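PDB 4GL3: putative glucoamylase from Bacteroides uniformis, which probably hydrolyses glycosidic bonds of glucose-containing saccharides, as a glucoamylase-like glycoside hydrolase. Local coordinates for residues 245-256 / 275-285. Numbering follows the deposited sequence.
Sequences KGGPLFFTHYSY and MKAHTLINRAY
In this putative glucoamylase, whose family belongs to the six-hairpin glycosidase clan, the buried loop that follows strand 235-239 folds back over helix 271-288, and the ring of H278 sits in a pocket lined by G246, G247, L249 and T252. The imidazole is clamped between two CH-pi contacts: G246 CA lies over one face, 4.0 Å from the ring centroid, and L249 CD1 over the opposite face at 3.8 Å. Glycine suits position 246, since a CB would run into the ring. A chi1 of -169°, with CG of H278 anti to the backbone N, carries the ring across to the loop. There NE2 donates to G247 O at 2.9 Å; the acceptor lies in the ring plane, whereas NE2 sits above the carbonyl plane, 47° out of it. Water 1 donates to both K245 O and G247 O and accepts from N282 ND2, tying the loop backbone to the next helical turn, while N282 OD1 is held by L303 N. With an alanine here instead of H278, G247 O would probably depend on the water alone among these donors, and a gap would probably open between G246 and L249. About one turn earlier on the helix, M275, present as selenomethionine, bends to set SE beside T252 CB and makes a Met-aromatic contact with Y256, its CE over one ring face, 3.6 Å from Y256 CZ.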
loop_
_atom_site.group_PDB
_atom_site.type_symbol
_atom_site.label_atom_id
_atom_site.label_comp_id
_atom_site.label_asym_id
_atom_site.label_seq_id
_atom_site.Cartn_x
_atom_site.Cartn_y
_atom_site.Cartn_z
ATOM N N LYS A 245 -10.822 8.610 -14.323
ATOM C CA LYS A 245 -9.531 9.182 -14.719
ATOM C C LYS A 245 -8.366 8.471 -14.019
ATOM O O LYS A 245 -7.467 9.089 -13.466
ATOM C CB LYS A 245 -9.501 10.674 -14.440
ATOM C CG LYS A 245 -10.717 11.417 -15.005
ATOM C CD LYS A 245 -10.548 12.925 -14.996
ATOM C CE LYS A 245 -11.887 13.647 -15.147
ATOM N NZ LYS A 245 -12.530 13.391 -16.441
ATOM N N GLY A 246 -8.413 7.164 -14.044
ATOM C CA GLY A 246 -7.394 6.310 -13.388
ATOM C C GLY A 246 -7.844 5.701 -12.065
ATOM O O GLY A 246 -7.343 4.655 -11.644
ATOM N N GLY A 247 -8.812 6.351 -11.417
ATOM C CA GLY A 247 -9.321 5.881 -10.151
ATOM C C GLY A 247 -8.742 6.661 -8.973
ATOM O O GLY A 247 -8.021 7.643 -9.138
ATOM N N PRO A 248 -9.080 6.229 -7.770
ATOM C CA PRO A 248 -8.437 6.737 -6.547
ATOM C C PRO A 248 -6.899 6.633 -6.637
ATOM O O PRO A 248 -6.338 5.622 -7.160
ATOM C CB PRO A 248 -8.967 5.820 -5.447
ATOM C CG PRO A 248 -10.080 5.004 -6.062
ATOM C CD PRO A 248 -9.901 5.020 -7.548
ATOM N N LEU A 249 -6.215 7.671 -6.156
ATOM C CA LEU A 249 -4.747 7.790 -6.370
ATOM C C LEU A 249 -3.951 6.693 -5.656
ATOM O O LEU A 249 -2.822 6.413 -6.065
ATOM C CB LEU A 249 -4.213 9.210 -6.077
ATOM C CG LEU A 249 -2.834 9.579 -6.657
ATOM C CD1 LEU A 249 -2.661 9.257 -8.163
ATOM C CD2 LEU A 249 -2.554 11.041 -6.380
ATOM N N PHE A 250 -4.529 6.030 -4.639
ATOM C CA PHE A 250 -3.782 4.962 -3.967
ATOM C C PHE A 250 -3.441 3.768 -4.882
ATOM O O PHE A 250 -2.605 2.943 -4.520
ATOM C CB PHE A 250 -4.468 4.460 -2.673
ATOM C CG PHE A 250 -5.558 3.402 -2.903
ATOM C CD1 PHE A 250 -6.863 3.794 -3.224
ATOM C CD2 PHE A 250 -5.277 2.047 -2.801
ATOM C CE1 PHE A 250 -7.885 2.846 -3.401
ATOM C CE2 PHE A 250 -6.304 1.088 -2.963
ATOM C CZ PHE A 250 -7.590 1.491 -3.283
ATOM N N PHE A 251 -4.098 3.654 -6.039
ATOM C CA PHE A 251 -3.704 2.653 -7.011
ATOM C C PHE A 251 -2.202 2.796 -7.423
ATOM O O PHE A 251 -1.594 1.815 -7.817
ATOM C CB PHE A 251 -4.564 2.716 -8.283
ATOM C CG PHE A 251 -6.035 2.295 -8.124
ATOM C CD1 PHE A 251 -6.556 1.822 -6.930
ATOM C CD2 PHE A 251 -6.896 2.398 -9.234
ATOM C CE1 PHE A 251 -7.891 1.435 -6.839
ATOM C CE2 PHE A 251 -8.217 2.024 -9.150
ATOM C CZ PHE A 251 -8.707 1.507 -7.955
ATOM N N THR A 252 -1.618 3.994 -7.305
ATOM C CA THR A 252 -0.171 4.210 -7.617
ATOM C C THR A 252 0.739 3.982 -6.408
ATOM O O THR A 252 1.951 4.183 -6.506
ATOM C CB THR A 252 0.077 5.627 -8.165
ATOM O OG1 THR A 252 -0.103 6.587 -7.104
ATOM C CG2 THR A 252 -0.881 5.895 -9.341
ATOM N N HIS A 253 0.161 3.542 -5.277
ATOM C CA HIS A 253 0.899 3.383 -4.045
ATOM C C HIS A 253 1.048 1.927 -3.569
ATOM O O HIS A 253 2.125 1.511 -3.255
ATOM C CB HIS A 253 0.273 4.196 -2.888
ATOM C CG HIS A 253 0.081 5.630 -3.205
ATOM N ND1 HIS A 253 -0.934 6.370 -2.645
ATOM C CD2 HIS A 253 0.711 6.437 -4.091
ATOM C CE1 HIS A 253 -0.899 7.594 -3.158
ATOM N NE2 HIS A 253 0.100 7.667 -4.024
ATOM N N TYR A 254 -0.031 1.176 -3.421
ATOM C CA TYR A 254 0.079 -0.049 -2.594
ATOM C C TYR A 254 1.018 -1.160 -3.138
ATOM O O TYR A 254 1.730 -1.793 -2.372
ATOM C CB TYR A 254 -1.301 -0.654 -2.269
ATOM C CG TYR A 254 -2.236 0.116 -1.374
ATOM C CD1 TYR A 254 -1.912 1.361 -0.868
ATOM C CD2 TYR A 254 -3.481 -0.426 -1.036
ATOM C CE1 TYR A 254 -2.810 2.068 -0.074
ATOM C CE2 TYR A 254 -4.371 0.258 -0.246
ATOM C CZ TYR A 254 -4.035 1.511 0.246
ATOM O OH TYR A 254 -4.944 2.232 1.024
ATOM N N SER A 255 0.967 -1.414 -4.435
ATOM C CA SER A 255 1.835 -2.388 -5.095
ATOM C C SER A 255 3.234 -1.836 -5.389
ATOM O O SER A 255 4.124 -2.627 -5.677
ATOM C CB SER A 255 1.190 -2.889 -6.438
ATOM O OG SER A 255 -0.009 -3.647 -6.233
ATOM N N TYR A 256 3.431 -0.513 -5.255
ATOM C CA TYR A 256 4.655 0.191 -5.697
ATOM C C TYR A 256 5.454 0.762 -4.524
ATOM O O TYR A 256 6.254 1.711 -4.618
ATOM C CB TYR A 256 4.298 1.257 -6.734
ATOM C CG TYR A 256 3.458 0.626 -7.803
ATOM C CD1 TYR A 256 4.022 -0.280 -8.712
ATOM C CD2 TYR A 256 2.085 0.841 -7.859
ATOM C CE1 TYR A 256 3.251 -0.908 -9.686
ATOM C CE2 TYR A 256 1.297 0.208 -8.814
ATOM C CZ TYR A 256 1.875 -0.682 -9.708
ATOM O OH TYR A 256 1.090 -1.316 -10.641
HETATM N N MSE A 275 2.408 6.047 -13.420
HETATM C CA MSE A 275 2.299 6.593 -12.052
HETATM C C MSE A 275 2.310 8.131 -12.125
HETATM O O MSE A 275 1.523 8.800 -11.440
HETATM C CB MSE A 275 3.412 6.110 -11.129
HETATM C CG MSE A 275 3.525 4.634 -10.941
HETATM SE SE MSE A 275 1.844 3.756 -10.708
HETATM C CE MSE A 275 2.177 2.171 -11.805
ATOM N N LYS A 276 3.167 8.677 -12.982
ATOM C CA LYS A 276 3.217 10.115 -13.210
ATOM C C LYS A 276 1.939 10.647 -13.822
ATOM O O LYS A 276 1.416 11.647 -13.361
ATOM C CB LYS A 276 4.412 10.510 -14.088
ATOM C CG LYS A 276 5.730 10.242 -13.383
ATOM C CD LYS A 276 6.948 10.876 -14.066
ATOM C CE LYS A 276 8.167 10.752 -13.141
ATOM N NZ LYS A 276 9.418 10.551 -13.916
ATOM N N ALA A 277 1.436 9.976 -14.857
ATOM C CA ALA A 277 0.205 10.400 -15.544
ATOM C C ALA A 277 -0.956 10.412 -14.568
ATOM O O ALA A 277 -1.682 11.390 -14.478
ATOM C CB ALA A 277 -0.118 9.496 -16.759
ATOM N N HIS A 278 -1.139 9.327 -13.838
ATOM C CA HIS A 278 -2.250 9.251 -12.898
ATOM C C HIS A 278 -2.171 10.350 -11.831
ATOM O O HIS A 278 -3.168 11.016 -11.531
ATOM C CB HIS A 278 -2.278 7.888 -12.257
ATOM C CG HIS A 278 -3.521 7.598 -11.472
ATOM N ND1 HIS A 278 -3.741 6.369 -10.888
ATOM C CD2 HIS A 278 -4.604 8.361 -11.171
ATOM C CE1 HIS A 278 -4.901 6.391 -10.255
ATOM N NE2 HIS A 278 -5.446 7.583 -10.410
ATOM N N THR A 279 -0.988 10.533 -11.260
ATOM C CA THR A 279 -0.788 11.609 -10.277
ATOM C C THR A 279 -1.119 12.989 -10.832
ATOM O O THR A 279 -1.792 13.792 -10.180
ATOM C CB THR A 279 0.649 11.551 -9.732
ATOM O OG1 THR A 279 0.872 10.265 -9.137
ATOM C CG2 THR A 279 0.954 12.706 -8.738
ATOM N N LEU A 280 -0.674 13.277 -12.044
ATOM C CA LEU A 280 -0.825 14.653 -12.591
ATOM C C LEU A 280 -2.251 14.895 -13.050
ATOM O O LEU A 280 -2.773 15.976 -12.924
ATOM C CB LEU A 280 0.175 14.910 -13.725
ATOM C CG LEU A 280 1.636 15.022 -13.258
ATOM C CD1 LEU A 280 2.551 15.487 -14.382
ATOM C CD2 LEU A 280 1.737 15.990 -12.084
ATOM N N ILE A 281 -2.900 13.858 -13.558
ATOM C CA ILE A 281 -4.323 13.933 -13.889
ATOM C C ILE A 281 -5.209 14.175 -12.639
ATOM O O ILE A 281 -6.110 15.009 -12.673
ATOM C CB ILE A 281 -4.751 12.678 -14.668
ATOM C CG1 ILE A 281 -4.137 12.720 -16.084
ATOM C CG2 ILE A 281 -6.276 12.547 -14.704
ATOM C CD1 ILE A 281 -4.126 11.336 -16.771
ATOM N N ASN A 282 -4.946 13.450 -11.554
ATOM C CA ASN A 282 -5.670 13.623 -10.278
ATOM C C ASN A 282 -5.511 15.070 -9.776
ATOM O O ASN A 282 -6.487 15.776 -9.446
ATOM C CB ASN A 282 -5.134 12.562 -9.293
ATOM C CG ASN A 282 -5.998 12.380 -8.071
ATOM O OD1 ASN A 282 -5.926 13.191 -7.135
ATOM N ND2 ASN A 282 -6.793 11.280 -8.037
ATOM N N ARG A 283 -4.272 15.555 -9.822
ATOM C CA ARG A 283 -4.000 16.946 -9.510
ATOM C C ARG A 283 -4.703 17.915 -10.448
ATOM O O ARG A 283 -5.272 18.906 -9.991
ATOM C CB ARG A 283 -2.491 17.219 -9.505
ATOM C CG ARG A 283 -2.138 18.670 -9.274
ATOM C CD ARG A 283 -0.628 18.881 -9.303
ATOM N NE ARG A 283 -0.230 20.281 -9.160
ATOM C CZ ARG A 283 -0.086 21.123 -10.181
ATOM N NH1 ARG A 283 -0.322 20.720 -11.417
ATOM N NH2 ARG A 283 0.302 22.364 -9.977
ATOM N N ALA A 284 -4.640 17.671 -11.761
ATOM C CA ALA A 284 -5.282 18.570 -12.733
ATOM C C ALA A 284 -6.791 18.620 -12.494
ATOM O O ALA A 284 -7.402 19.694 -12.606
ATOM C CB ALA A 284 -4.973 18.190 -14.201
ATOM N N TYR A 285 -7.394 17.472 -12.158
ATOM C CA TYR A 285 -8.815 17.453 -11.837
ATOM C C TYR A 285 -9.091 18.430 -10.677
ATOM O O TYR A 285 -10.040 19.236 -10.733
ATOM C CB TYR A 285 -9.352 16.052 -11.513
ATOM C CG TYR A 285 -10.774 16.101 -10.999
ATOM C CD1 TYR A 285 -11.842 16.106 -11.866
ATOM C CD2 TYR A 285 -11.030 16.243 -9.656
ATOM C CE1 TYR A 285 -13.148 16.174 -11.408
ATOM C CE2 TYR A 285 -12.317 16.347 -9.182
ATOM C CZ TYR A 285 -13.375 16.302 -10.059
ATOM O OH TYR A 285 -14.652 16.424 -9.584
HETATM O O HOH W 1 -7.455 10.077 -10.649
#